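Local coordinates for lipoprotein (Colwellia psychrerythraea, PDB 3O0Y), which is of unknown function but, as a putative lipoprotein of the DUF885 family in the peptidase MA clan, may be related to metallopeptidases, at residues F347-S352 with R356-S361; V286-A291 with V509-L514; R150-D155 with L165-R170; A481-M486 with S565-A570. One frame throughout, in Å; residues are numbered along the deposited sequence.

The four contacts are spread through one mostly helical chain, and none touches another. Contact 3 joins two successive helices early in the chain and contact 1 folds a loop back on the helix that follows it; contacts 2 and 4 tie parts far apart in sequence, and their segments alternate along the chain. Helix 467-483 of contact 4 is followed by helix 491-515 of contact 2, the contact centres about 29 Å apart. Contact 3 lies across the chain's centre from contacts 2 and 4, about 35 and 42 Å away between centres. S352 in contact 1 lies about 3 Å from a sulfate ion and E483 in contact 4 about 5 Å from a Tris molecule, both probably from the crystallisation liquor.

Contact 1. Residues F347-S352 with R356-S361; sequences FLYEDS and REELLS
With its CG anti to the carbonyl carbon (chi1 -62°), Y349 swings its ring in against helix 353-373, where the backbone of L359 places CB over the middle of the ring and CG, anti to the backbone N, lies 3.7 Å from CE2 of Y349. In this CH-pi contact CB sits almost on the ring normal: CB of L359 is 3.8 Å from the ring centroid of Y349, 8° off the normal. E358 takes the ring edge instead, its carboxylate turned 87° to the ring and OE1 3.7 Å from CD1 of Y349. A water links that OE1 to the backbone N of E350. Two residues on from Y349, D351 lies alongside R356, and two guanidinium nitrogens share one carboxylate oxygen: OD1 of D351 lies 2.9 Å from NH2 and 3.1 Å from NH1 of R356, with NH2 on the anti lone pair. S352 is the N-cap: its OG caps G355 N, and its carbonyl O takes the R356 amide N at 3.1 Å. R356 NE goes on to L421 O, and Y349 OH bonds to OD2 of D362, farther along helix 353-373. L432 of helix 432-439 touches both Y349 and L359, while the loop residues L421 and N427 lie against L359.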
loop_
_atom_site.group_PDB
_atom_site.type_symbol
_atom_site.label_atom_id
_atom_site.label_comp_id
_atom_site.label_asym_id
_atom_site.label_seq_id
_atom_site.Cartn_x
_atom_site.Cartn_y
_atom_site.Cartn_z
ATOM N N PHE A 347 -8.361 -13.881 25.131
ATOM C CA PHE A 347 -8.090 -13.244 23.826
ATOM C C PHE A 347 -6.886 -12.308 23.848
ATOM O O PHE A 347 -6.645 -11.591 22.854
ATOM C CB PHE A 347 -9.313 -12.575 23.218
ATOM C CG PHE A 347 -10.463 -13.510 22.980
ATOM C CD1 PHE A 347 -10.271 -14.682 22.236
ATOM C CD2 PHE A 347 -11.733 -13.264 23.513
ATOM C CE1 PHE A 347 -11.313 -15.546 22.039
ATOM C CE2 PHE A 347 -12.767 -14.116 23.284
ATOM C CZ PHE A 347 -12.562 -15.284 22.588
ATOM N N LEU A 348 -6.131 -12.297 24.942
ATOM C CA LEU A 348 -5.029 -11.297 25.099
ATOM C C LEU A 348 -3.734 -12.005 25.379
ATOM O O LEU A 348 -3.614 -12.828 26.347
ATOM C CB LEU A 348 -5.327 -10.350 26.252
ATOM C CG LEU A 348 -6.491 -9.411 26.087
ATOM C CD1 LEU A 348 -6.810 -8.789 27.465
ATOM C CD2 LEU A 348 -6.198 -8.423 24.942
ATOM N N TYR A 349 -2.715 -11.724 24.568
ATOM C CA TYR A 349 -1.383 -12.110 24.905
ATOM C C TYR A 349 -0.863 -11.273 26.045
ATOM O O TYR A 349 -1.242 -10.085 26.199
ATOM C CB TYR A 349 -0.442 -11.948 23.671
ATOM C CG TYR A 349 -0.779 -12.782 22.471
ATOM C CD1 TYR A 349 -0.451 -14.121 22.451
ATOM C CD2 TYR A 349 -1.485 -12.254 21.408
ATOM C CE1 TYR A 349 -0.755 -14.897 21.352
ATOM C CE2 TYR A 349 -1.788 -13.014 20.269
ATOM C CZ TYR A 349 -1.437 -14.349 20.283
ATOM O OH TYR A 349 -1.761 -15.146 19.210
ATOM N N GLU A 350 0.018 -11.866 26.826
ATOM C CA GLU A 350 0.600 -11.171 27.958
ATOM C C GLU A 350 1.457 -10.000 27.446
ATOM O O GLU A 350 2.148 -10.129 26.414
ATOM C CB GLU A 350 1.443 -12.185 28.765
ATOM C CG GLU A 350 2.196 -11.591 29.912
ATOM C CD GLU A 350 3.009 -12.633 30.708
ATOM O OE1 GLU A 350 4.042 -13.200 30.195
ATOM O OE2 GLU A 350 2.562 -12.867 31.866
ATOM N N ASP A 351 1.464 -8.872 28.171
ATOM C CA ASP A 351 2.347 -7.784 27.756
ATOM C C ASP A 351 3.773 -8.021 28.322
ATOM O O ASP A 351 4.119 -7.570 29.437
ATOM C CB ASP A 351 1.749 -6.478 28.235
ATOM C CG ASP A 351 2.614 -5.273 27.920
ATOM O OD1 ASP A 351 3.557 -5.317 27.104
ATOM O OD2 ASP A 351 2.371 -4.255 28.596
ATOM N N SER A 352 4.533 -8.863 27.624
ATOM C CA SER A 352 5.829 -9.351 28.101
ATOM C C SER A 352 6.572 -9.852 26.898
ATOM O O SER A 352 5.979 -10.033 25.801
ATOM C CB SER A 352 5.636 -10.510 29.076
ATOM O OG SER A 352 4.966 -11.601 28.452
ATOM N N ARG A 356 4.783 -11.671 23.462
ATOM C CA ARG A 356 5.135 -11.334 22.109
ATOM C C ARG A 356 5.724 -12.538 21.353
ATOM O O ARG A 356 5.465 -12.711 20.156
ATOM C CB ARG A 356 5.995 -10.078 22.067
ATOM C CG ARG A 356 5.206 -8.854 22.355
ATOM C CD ARG A 356 6.115 -7.630 22.612
ATOM N NE ARG A 356 5.256 -6.459 22.818
ATOM C CZ ARG A 356 4.675 -6.117 23.950
ATOM N NH1 ARG A 356 3.898 -5.042 24.002
ATOM N NH2 ARG A 356 4.924 -6.787 25.053
ATOM N N GLU A 357 6.537 -13.359 22.028
ATOM C CA GLU A 357 6.983 -14.593 21.424
ATOM C C GLU A 357 5.872 -15.543 21.045
ATOM O O GLU A 357 5.950 -16.243 19.980
ATOM C CB GLU A 357 7.987 -15.346 22.372
ATOM C CG GLU A 357 9.356 -14.650 22.487
ATOM C CD GLU A 357 10.269 -15.209 23.601
ATOM O OE1 GLU A 357 9.771 -15.868 24.565
ATOM O OE2 GLU A 357 11.518 -14.889 23.510
ATOM N N GLU A 358 4.847 -15.596 21.871
ATOM C CA GLU A 358 3.683 -16.432 21.604
ATOM C C GLU A 358 2.956 -15.933 20.367
ATOM O O GLU A 358 2.591 -16.706 19.486
ATOM C CB GLU A 358 2.729 -16.487 22.801
ATOM C CG GLU A 358 1.630 -17.574 22.577
ATOM C CD GLU A 358 0.569 -17.632 23.668
ATOM O OE1 GLU A 358 0.674 -16.902 24.647
ATOM O OE2 GLU A 358 -0.425 -18.346 23.468
ATOM N N LEU A 359 2.721 -14.621 20.277
ATOM C CA LEU A 359 2.105 -14.055 19.129
ATOM C C LEU A 359 2.870 -14.400 17.855
ATOM O O LEU A 359 2.302 -14.846 16.863
ATOM C CB LEU A 359 1.943 -12.541 19.336
ATOM C CG LEU A 359 1.146 -11.748 18.356
ATOM C CD1 LEU A 359 0.861 -10.257 18.932
ATOM C CD2 LEU A 359 1.844 -11.700 16.988
ATOM N N LEU A 360 4.185 -14.217 17.874
ATOM C CA LEU A 360 5.007 -14.482 16.690
ATOM C C LEU A 360 5.017 -15.964 16.305
ATOM O O LEU A 360 4.959 -16.280 15.115
ATOM C CB LEU A 360 6.422 -13.958 16.892
ATOM C CG LEU A 360 6.565 -12.406 16.842
ATOM C CD1 LEU A 360 7.947 -12.013 17.456
ATOM C CD2 LEU A 360 6.399 -11.866 15.485
ATOM N N SER A 361 5.015 -16.848 17.308
ATOM C CA SER A 361 4.946 -18.292 17.050
ATOM C C SER A 361 3.616 -18.664 16.468
ATOM O O SER A 361 3.517 -19.515 15.562
ATOM C CB SER A 361 5.191 -19.128 18.319
ATOM O OG SER A 361 6.520 -18.769 18.739
HETATM O O HOH W 1 0.638 -14.722 26.368
#

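Contact 2. Residues V286-A291 with V509-L514; sequences VYYQDA and VVDTGL
Y288 reaches across from helix 284-296 and ends on the backbone and side chains of D511 and T512, two neighbours on helix 491-515. It has the largest share of the buried surface, and its phenol oxygen makes the one hydrogen bond of the contact. CG anti to the backbone N (chi1 -171°) turns the ring toward helix 491-515, and its length spans the distance between helices whose nearest CA atoms, those of Y288 and T512, are 9.1 Å apart. OH of Y288 donates to OD2 of D511 at a short 2.6 Å. That oxygen sits at the ring edge, in the ring plane, and is met on its anti side, 30° out of the carboxylate plane. The bond is a buried tyrosine-aspartate hydrogen bond linking two helices of a largely alpha-helical fold, more than 200 residues apart in the chain. D511 OD2 has a second, weak donor in the backbone N of G551, which may contribute a little to offsetting its charge. T512 supplies the packing surface: its CA is 3.3 Å and its CG2 3.4 Å from OH of Y288. Its hydroxyl turns the other way, to the L508 carbonyl one helical turn back. I305 and H306 of helix 302-326 press on T512, Y546 of helix 536-548 touches D511, and the H515 ring meets that of Y288.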
loop_
_atom_site.group_PDB
_atom_site.type_symbol
_atom_site.label_atom_id
_atom_site.label_comp_id
_atom_site.label_asym_id
_atom_site.label_seq_id
_atom_site.Cartn_x
_atom_site.Cartn_y
_atom_site.Cartn_z
ATOM N N VAL A 286 -14.284 16.489 -9.120
ATOM C CA VAL A 286 -13.723 15.883 -10.291
ATOM C C VAL A 286 -12.487 15.069 -9.938
ATOM O O VAL A 286 -12.286 13.979 -10.480
ATOM C CB VAL A 286 -13.428 17.014 -11.340
ATOM C CG1 VAL A 286 -12.611 16.438 -12.482
ATOM C CG2 VAL A 286 -14.779 17.616 -11.775
ATOM N N TYR A 287 -11.649 15.573 -9.064
ATOM C CA TYR A 287 -10.534 14.796 -8.564
ATOM C C TYR A 287 -10.958 13.441 -7.965
ATOM O O TYR A 287 -10.370 12.400 -8.284
ATOM C CB TYR A 287 -9.784 15.587 -7.524
ATOM C CG TYR A 287 -8.610 14.838 -6.935
ATOM C CD1 TYR A 287 -7.345 14.951 -7.462
ATOM C CD2 TYR A 287 -8.800 13.915 -5.945
ATOM C CE1 TYR A 287 -6.278 14.224 -6.925
ATOM C CE2 TYR A 287 -7.788 13.147 -5.459
ATOM C CZ TYR A 287 -6.518 13.287 -5.950
ATOM O OH TYR A 287 -5.477 12.531 -5.421
ATOM N N TYR A 288 -12.003 13.506 -7.133
ATOM C CA TYR A 288 -12.481 12.313 -6.449
ATOM C C TYR A 288 -13.026 11.312 -7.432
ATOM O O TYR A 288 -12.750 10.098 -7.297
ATOM C CB TYR A 288 -13.513 12.679 -5.368
ATOM C CG TYR A 288 -13.873 11.486 -4.488
ATOM C CD1 TYR A 288 -12.879 10.810 -3.776
ATOM C CD2 TYR A 288 -15.205 11.080 -4.330
ATOM C CE1 TYR A 288 -13.208 9.717 -2.973
ATOM C CE2 TYR A 288 -15.526 10.027 -3.489
ATOM C CZ TYR A 288 -14.545 9.359 -2.853
ATOM O OH TYR A 288 -14.889 8.290 -2.030
ATOM N N GLN A 289 -13.750 11.767 -8.453
ATOM C CA GLN A 289 -14.252 10.821 -9.466
ATOM C C GLN A 289 -13.080 10.083 -10.191
ATOM O O GLN A 289 -13.110 8.857 -10.443
ATOM C CB GLN A 289 -15.240 11.468 -10.461
ATOM C CG GLN A 289 -16.042 10.418 -11.276
ATOM C CD GLN A 289 -17.001 9.550 -10.387
ATOM O OE1 GLN A 289 -17.017 8.253 -10.375
ATOM N NE2 GLN A 289 -17.817 10.267 -9.634
ATOM N N ASP A 290 -12.019 10.793 -10.442
ATOM C CA ASP A 290 -10.776 10.185 -10.939
ATOM C C ASP A 290 -10.126 9.211 -9.966
ATOM O O ASP A 290 -9.720 8.124 -10.369
ATOM C CB ASP A 290 -9.757 11.270 -11.361
ATOM C CG ASP A 290 -8.453 10.645 -11.910
ATOM O OD1 ASP A 290 -8.486 10.025 -13.028
ATOM O OD2 ASP A 290 -7.463 10.633 -11.138
ATOM N N ALA A 291 -10.133 9.562 -8.684
ATOM C CA ALA A 291 -9.634 8.652 -7.658
ATOM C C ALA A 291 -10.439 7.380 -7.604
ATOM O O ALA A 291 -9.867 6.274 -7.457
ATOM C CB ALA A 291 -9.546 9.312 -6.328
ATOM N N VAL A 509 -18.279 3.378 3.077
ATOM C CA VAL A 509 -19.202 4.358 3.604
ATOM C C VAL A 509 -18.484 5.658 4.014
ATOM O O VAL A 509 -18.912 6.810 3.686
ATOM C CB VAL A 509 -19.974 3.812 4.795
ATOM C CG1 VAL A 509 -20.923 4.897 5.319
ATOM C CG2 VAL A 509 -20.809 2.575 4.440
ATOM N N VAL A 510 -17.387 5.503 4.766
ATOM C CA VAL A 510 -16.706 6.679 5.318
ATOM C C VAL A 510 -15.845 7.441 4.261
ATOM O O VAL A 510 -15.696 8.678 4.355
ATOM C CB VAL A 510 -15.855 6.384 6.616
ATOM C CG1 VAL A 510 -16.795 5.904 7.795
ATOM C CG2 VAL A 510 -14.731 5.422 6.353
ATOM N N ASP A 511 -15.256 6.742 3.285
ATOM C CA ASP A 511 -14.424 7.470 2.303
ATOM C C ASP A 511 -15.336 8.281 1.403
ATOM O O ASP A 511 -15.099 9.475 1.196
ATOM C CB ASP A 511 -13.568 6.481 1.506
ATOM C CG ASP A 511 -12.564 7.158 0.602
ATOM O OD1 ASP A 511 -11.500 7.554 1.102
ATOM O OD2 ASP A 511 -12.888 7.343 -0.587
ATOM N N THR A 512 -16.428 7.658 0.937
ATOM C CA THR A 512 -17.420 8.427 0.143
ATOM C C THR A 512 -18.101 9.495 1.043
ATOM O O THR A 512 -18.457 10.580 0.595
ATOM C CB THR A 512 -18.458 7.538 -0.484
ATOM O OG1 THR A 512 -19.100 6.693 0.508
ATOM C CG2 THR A 512 -17.861 6.617 -1.541
ATOM N N GLY A 513 -18.304 9.139 2.319
ATOM C CA GLY A 513 -18.862 10.082 3.338
ATOM C C GLY A 513 -18.075 11.374 3.392
ATOM O O GLY A 513 -18.644 12.455 3.174
ATOM N N LEU A 514 -16.807 11.255 3.714
ATOM C CA LEU A 514 -15.897 12.405 3.800
ATOM C C LEU A 514 -15.758 13.161 2.488
ATOM O O LEU A 514 -15.792 14.391 2.475
ATOM C CB LEU A 514 -14.501 11.892 4.171
ATOM C CG LEU A 514 -14.319 11.420 5.587
ATOM C CD1 LEU A 514 -13.060 10.483 5.644
ATOM C CD2 LEU A 514 -14.184 12.547 6.581
#

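Contact 3. Residues R150-D155 with L165-R170; sequences RVMQND and LDYIVR
M152 lays its terminal methyl over the face of the Y167 ring, CE 4.3 Å from the ring centroid and 25° off the normal. The thioether chain leaves the backbone extended and bends at its last torsion (chi3 62°), which turns CE toward Y167 and R170. The same methyl rests on R170, 3.7 Å from its CB, and so fills the notch between residues one turn apart. Y167 answers at its edge: CE1 is 3.5 Å from the backbone O of M152, which lies in the ring plane. Helices 144-154 and 161-172 are consecutive and close to antiparallel, at 163°, forming a helical hairpin. Their axes stand 11.6 Å apart in the short segments, and M152, Y167 and R170 meet across that distance. F220 of helix 219-228 and L48 of helix 47-53 also pack on M152. The polar ends find partners elsewhere: Y167 OH bonds to F220 O, while R170 reaches D67 O through NE and T51 OG1 through NH1. No hydrogen bond crosses between the two segments; the contact rests on dispersion and on the slightly positive methyl, polarised by its sulfur, probably being drawn to the electron-rich ring face.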
loop_
_atom_site.group_PDB
_atom_site.type_symbol
_atom_site.label_atom_id
_atom_site.label_comp_id
_atom_site.label_asym_id
_atom_site.label_seq_id
_atom_site.Cartn_x
_atom_site.Cartn_y
_atom_site.Cartn_z
ATOM N N ARG A 150 12.354 5.715 5.040
ATOM C CA ARG A 150 12.018 4.291 5.214
ATOM C C ARG A 150 12.763 3.350 4.236
ATOM O O ARG A 150 13.251 2.273 4.631
ATOM C CB ARG A 150 10.467 4.055 5.151
ATOM C CG ARG A 150 10.041 2.566 5.309
ATOM C CD ARG A 150 9.569 1.991 6.726
ATOM N NE ARG A 150 9.021 0.588 6.619
ATOM C CZ ARG A 150 8.938 -0.356 7.582
ATOM N NH1 ARG A 150 9.356 -0.182 8.859
ATOM N NH2 ARG A 150 8.422 -1.523 7.227
ATOM N N VAL A 151 12.821 3.738 2.964
ATOM C CA VAL A 151 13.510 2.927 1.950
ATOM C C VAL A 151 15.002 2.845 2.290
ATOM O O VAL A 151 15.627 1.778 2.184
ATOM C CB VAL A 151 13.281 3.416 0.517
ATOM C CG1 VAL A 151 14.249 2.712 -0.497
ATOM C CG2 VAL A 151 11.811 3.217 0.100
ATOM N N MET A 152 15.558 4.005 2.613
ATOM C CA MET A 152 16.980 4.078 2.898
ATOM C C MET A 152 17.341 3.214 4.113
ATOM O O MET A 152 18.395 2.590 4.132
ATOM C CB MET A 152 17.414 5.531 3.109
ATOM C CG MET A 152 17.465 6.392 1.827
ATOM S SD MET A 152 18.087 8.110 2.018
ATOM C CE MET A 152 19.792 7.634 2.608
ATOM N N GLN A 153 16.447 3.104 5.103
ATOM C CA GLN A 153 16.775 2.407 6.320
ATOM C C GLN A 153 16.448 0.927 6.211
ATOM O O GLN A 153 17.038 0.106 6.918
ATOM C CB GLN A 153 16.065 3.044 7.515
ATOM C CG GLN A 153 16.553 4.436 7.848
ATOM C CD GLN A 153 15.688 5.160 8.848
ATOM O OE1 GLN A 153 14.894 4.556 9.567
ATOM N NE2 GLN A 153 15.761 6.487 8.817
ATOM N N ASN A 154 15.545 0.565 5.320
ATOM C CA ASN A 154 15.121 -0.829 5.216
ATOM C C ASN A 154 15.602 -1.573 4.012
ATOM O O ASN A 154 15.844 -2.768 4.081
ATOM C CB ASN A 154 13.575 -0.867 5.286
ATOM C CG ASN A 154 13.112 -0.616 6.693
ATOM O OD1 ASN A 154 13.165 -1.532 7.536
ATOM N ND2 ASN A 154 12.818 0.631 7.005
ATOM N N ASP A 155 15.539 -0.938 2.859
ATOM C CA ASP A 155 15.725 -1.626 1.610
ATOM C C ASP A 155 17.085 -1.389 0.979
ATOM O O ASP A 155 17.533 -2.179 0.172
ATOM C CB ASP A 155 14.657 -1.142 0.620
ATOM C CG ASP A 155 13.238 -1.387 1.132
ATOM O OD1 ASP A 155 12.914 -2.543 1.445
ATOM O OD2 ASP A 155 12.452 -0.413 1.147
ATOM N N LEU A 165 28.926 4.429 0.991
ATOM C CA LEU A 165 29.134 5.736 0.397
ATOM C C LEU A 165 27.879 6.159 -0.399
ATOM O O LEU A 165 27.500 7.332 -0.395
ATOM C CB LEU A 165 30.374 5.748 -0.477
ATOM C CG LEU A 165 31.737 5.706 0.280
ATOM C CD1 LEU A 165 32.902 5.476 -0.686
ATOM C CD2 LEU A 165 31.965 6.981 1.118
ATOM N N ASP A 166 27.197 5.227 -1.037
ATOM C CA ASP A 166 25.888 5.586 -1.654
ATOM C C ASP A 166 24.828 6.164 -0.677
ATOM O O ASP A 166 24.035 7.096 -1.010
ATOM C CB ASP A 166 25.255 4.393 -2.338
ATOM C CG ASP A 166 26.024 3.891 -3.572
ATOM O OD1 ASP A 166 26.859 4.616 -4.121
ATOM O OD2 ASP A 166 25.805 2.706 -3.959
ATOM N N TYR A 167 24.837 5.635 0.545
ATOM C CA TYR A 167 23.944 6.106 1.622
ATOM C C TYR A 167 24.307 7.530 2.023
ATOM O O TYR A 167 23.438 8.395 2.129
ATOM C CB TYR A 167 24.070 5.107 2.787
ATOM C CG TYR A 167 23.157 5.214 3.957
ATOM C CD1 TYR A 167 21.899 4.642 3.924
ATOM C CD2 TYR A 167 23.539 5.908 5.113
ATOM C CE1 TYR A 167 21.070 4.624 5.094
ATOM C CE2 TYR A 167 22.738 5.871 6.271
ATOM C CZ TYR A 167 21.495 5.290 6.228
ATOM O OH TYR A 167 20.683 5.287 7.338
ATOM N N ILE A 168 25.610 7.801 2.134
ATOM C CA ILE A 168 26.098 9.121 2.491
ATOM C C ILE A 168 25.754 10.161 1.442
ATOM O O ILE A 168 25.316 11.289 1.757
ATOM C CB ILE A 168 27.626 9.047 2.812
ATOM C CG1 ILE A 168 27.792 8.327 4.145
ATOM C CG2 ILE A 168 28.270 10.451 2.862
ATOM C CD1 ILE A 168 29.208 7.727 4.328
ATOM N N VAL A 169 25.989 9.782 0.202
ATOM C CA VAL A 169 25.730 10.648 -0.945
ATOM C C VAL A 169 24.221 10.992 -1.030
ATOM O O VAL A 169 23.838 12.130 -1.335
ATOM C CB VAL A 169 26.263 10.004 -2.201
ATOM C CG1 VAL A 169 25.736 10.700 -3.424
ATOM C CG2 VAL A 169 27.833 10.028 -2.127
ATOM N N ARG A 170 23.391 9.994 -0.755
ATOM C CA ARG A 170 21.934 10.249 -0.719
ATOM C C ARG A 170 21.547 11.236 0.365
ATOM O O ARG A 170 20.805 12.217 0.107
ATOM C CB ARG A 170 21.182 8.909 -0.589
ATOM C CG ARG A 170 21.051 8.261 -1.965
ATOM C CD ARG A 170 20.083 7.067 -1.944
ATOM N NE ARG A 170 19.561 6.746 -3.281
ATOM C CZ ARG A 170 19.053 5.569 -3.616
ATOM N NH1 ARG A 170 18.925 4.599 -2.720
ATOM N NH2 ARG A 170 18.590 5.397 -4.838
#

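Contact 4. Residues A481-M486 with S565-A570; sequences AYELGM and SLREQA
R567 meets E483 in a salt bridge that is the whole of this contact, while L566 and A570 pack on helix 595-608. Just before R567, L566 lies against L598 and S599. R567 itself points at the end of helix 467-483, its chain stretched out to CD and then bent (chi3 81°) to present the guanidinium end-on. E483 comes from the opposite direction, extended beyond CG, so the two side chains together span the 13.6 Å between the CA atoms of E483 and R567. NH1 of R567 donates to OE1 of E483 at 2.8 Å, on the syn lone pair, and NH2 of R567 to OE2 of E483 at 2.9 Å. Both bonds are nearly straight, and the two flat groups lie only 23° from coplanar. A turn beyond R567, A570 settles against W605 and L606. On the other segment, a Schellman motif at G485 closes the helix just past E483. Y476 OH is a further partner of R567 NH1, and Q479 NE2 bonds to E483 OE2. Paired bonds hold the guanidinium and carboxylate against rotation, and the opposite charges probably help balance the largely buried arginine beside a more exposed acid.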
loop_
_atom_site.group_PDB
_atom_site.type_symbol
_atom_site.label_atom_id
_atom_site.label_comp_id
_atom_site.label_asym_id
_atom_site.label_seq_id
_atom_site.Cartn_x
_atom_site.Cartn_y
_atom_site.Cartn_z
ATOM N N ALA A 481 -9.660 -18.438 2.876
ATOM C CA ALA A 481 -9.069 -19.166 4.003
ATOM C C ALA A 481 -10.200 -19.821 4.829
ATOM O O ALA A 481 -10.058 -20.960 5.279
ATOM C CB ALA A 481 -8.243 -18.209 4.852
ATOM N N TYR A 482 -11.313 -19.115 5.029
ATOM C CA TYR A 482 -12.511 -19.702 5.683
ATOM C C TYR A 482 -13.054 -20.902 4.914
ATOM O O TYR A 482 -13.282 -21.993 5.474
ATOM C CB TYR A 482 -13.615 -18.636 5.919
ATOM C CG TYR A 482 -14.876 -19.256 6.466
ATOM C CD1 TYR A 482 -15.030 -19.483 7.833
ATOM C CD2 TYR A 482 -15.824 -19.797 5.625
ATOM C CE1 TYR A 482 -16.128 -20.154 8.360
ATOM C CE2 TYR A 482 -16.951 -20.382 6.131
ATOM C CZ TYR A 482 -17.087 -20.645 7.493
ATOM O OH TYR A 482 -18.141 -21.400 7.973
ATOM N N GLU A 483 -13.218 -20.733 3.604
ATOM C CA GLU A 483 -13.705 -21.833 2.732
ATOM C C GLU A 483 -12.795 -23.029 2.653
ATOM O O GLU A 483 -13.260 -24.076 2.302
ATOM C CB GLU A 483 -14.000 -21.300 1.326
ATOM C CG GLU A 483 -15.097 -20.247 1.267
ATOM C CD GLU A 483 -15.161 -19.525 -0.104
ATOM O OE1 GLU A 483 -14.259 -19.719 -1.008
ATOM O OE2 GLU A 483 -16.076 -18.681 -0.230
ATOM N N LEU A 484 -11.534 -22.867 3.033
ATOM C CA LEU A 484 -10.561 -23.967 3.118
ATOM C C LEU A 484 -10.536 -24.576 4.510
ATOM O O LEU A 484 -9.782 -25.507 4.750
ATOM C CB LEU A 484 -9.167 -23.426 2.803
ATOM C CG LEU A 484 -8.820 -23.232 1.338
ATOM C CD1 LEU A 484 -7.527 -22.402 1.242
ATOM C CD2 LEU A 484 -8.700 -24.593 0.666
ATOM N N GLY A 485 -11.327 -24.035 5.450
ATOM C CA GLY A 485 -11.464 -24.618 6.796
ATOM C C GLY A 485 -10.474 -24.137 7.799
ATOM O O GLY A 485 -10.374 -24.752 8.845
ATOM N N MET A 486 -9.904 -22.923 7.604
ATOM C CA MET A 486 -8.951 -22.427 8.570
ATOM C C MET A 486 -9.602 -21.996 9.915
ATOM O O MET A 486 -8.877 -21.742 10.881
ATOM C CB MET A 486 -8.148 -21.282 7.987
ATOM C CG MET A 486 -7.206 -21.726 6.887
ATOM S SD MET A 486 -5.948 -23.050 7.418
ATOM C CE MET A 486 -6.701 -24.140 6.492
ATOM N N SER A 565 -17.961 -11.748 -7.843
ATOM C CA SER A 565 -18.953 -11.719 -8.914
ATOM C C SER A 565 -18.481 -12.527 -10.129
ATOM O O SER A 565 -19.246 -13.329 -10.701
ATOM C CB SER A 565 -19.167 -10.269 -9.342
ATOM O OG SER A 565 -20.113 -10.259 -10.397
ATOM N N LEU A 566 -17.188 -12.394 -10.459
ATOM C CA LEU A 566 -16.594 -13.216 -11.480
ATOM C C LEU A 566 -16.615 -14.679 -11.155
ATOM O O LEU A 566 -16.866 -15.508 -12.043
ATOM C CB LEU A 566 -15.197 -12.696 -11.871
ATOM C CG LEU A 566 -15.144 -11.320 -12.593
ATOM C CD1 LEU A 566 -13.650 -10.911 -12.538
ATOM C CD2 LEU A 566 -15.676 -11.411 -14.089
ATOM N N ARG A 567 -16.333 -15.020 -9.901
ATOM C CA ARG A 567 -16.345 -16.412 -9.486
ATOM C C ARG A 567 -17.749 -16.988 -9.656
ATOM O O ARG A 567 -17.913 -18.147 -10.045
ATOM C CB ARG A 567 -15.822 -16.511 -8.068
ATOM C CG ARG A 567 -15.528 -17.942 -7.634
ATOM C CD ARG A 567 -14.772 -18.008 -6.283
ATOM N NE ARG A 567 -15.727 -17.863 -5.192
ATOM C CZ ARG A 567 -15.521 -18.241 -3.939
ATOM N NH1 ARG A 567 -14.324 -18.663 -3.553
ATOM N NH2 ARG A 567 -16.520 -18.125 -3.058
ATOM N N GLU A 568 -18.741 -16.204 -9.255
ATOM C CA GLU A 568 -20.126 -16.637 -9.315
ATOM C C GLU A 568 -20.547 -16.806 -10.761
ATOM O O GLU A 568 -21.211 -17.819 -11.063
ATOM C CB GLU A 568 -21.075 -15.686 -8.584
ATOM C CG GLU A 568 -20.967 -15.807 -7.124
ATOM C CD GLU A 568 -21.241 -17.235 -6.579
ATOM O OE1 GLU A 568 -22.174 -17.922 -7.093
ATOM O OE2 GLU A 568 -20.529 -17.661 -5.621
ATOM N N GLN A 569 -20.029 -15.954 -11.656
ATOM C CA GLN A 569 -20.319 -16.104 -13.120
ATOM C C GLN A 569 -19.734 -17.414 -13.641
ATOM O O GLN A 569 -20.364 -18.164 -14.409
ATOM C CB GLN A 569 -19.708 -14.947 -13.900
ATOM C CG GLN A 569 -20.432 -13.572 -13.791
ATOM C CD GLN A 569 -19.636 -12.418 -14.536
ATOM O OE1 GLN A 569 -18.935 -12.661 -15.537
ATOM N NE2 GLN A 569 -19.760 -11.212 -14.053
ATOM N N ALA A 570 -18.513 -17.705 -13.216
ATOM C CA ALA A 570 -17.802 -18.899 -13.624
ATOM C C ALA A 570 -18.539 -20.170 -13.111
ATOM O O ALA A 570 -18.642 -21.147 -13.816
ATOM C CB ALA A 570 -16.337 -18.867 -13.141
#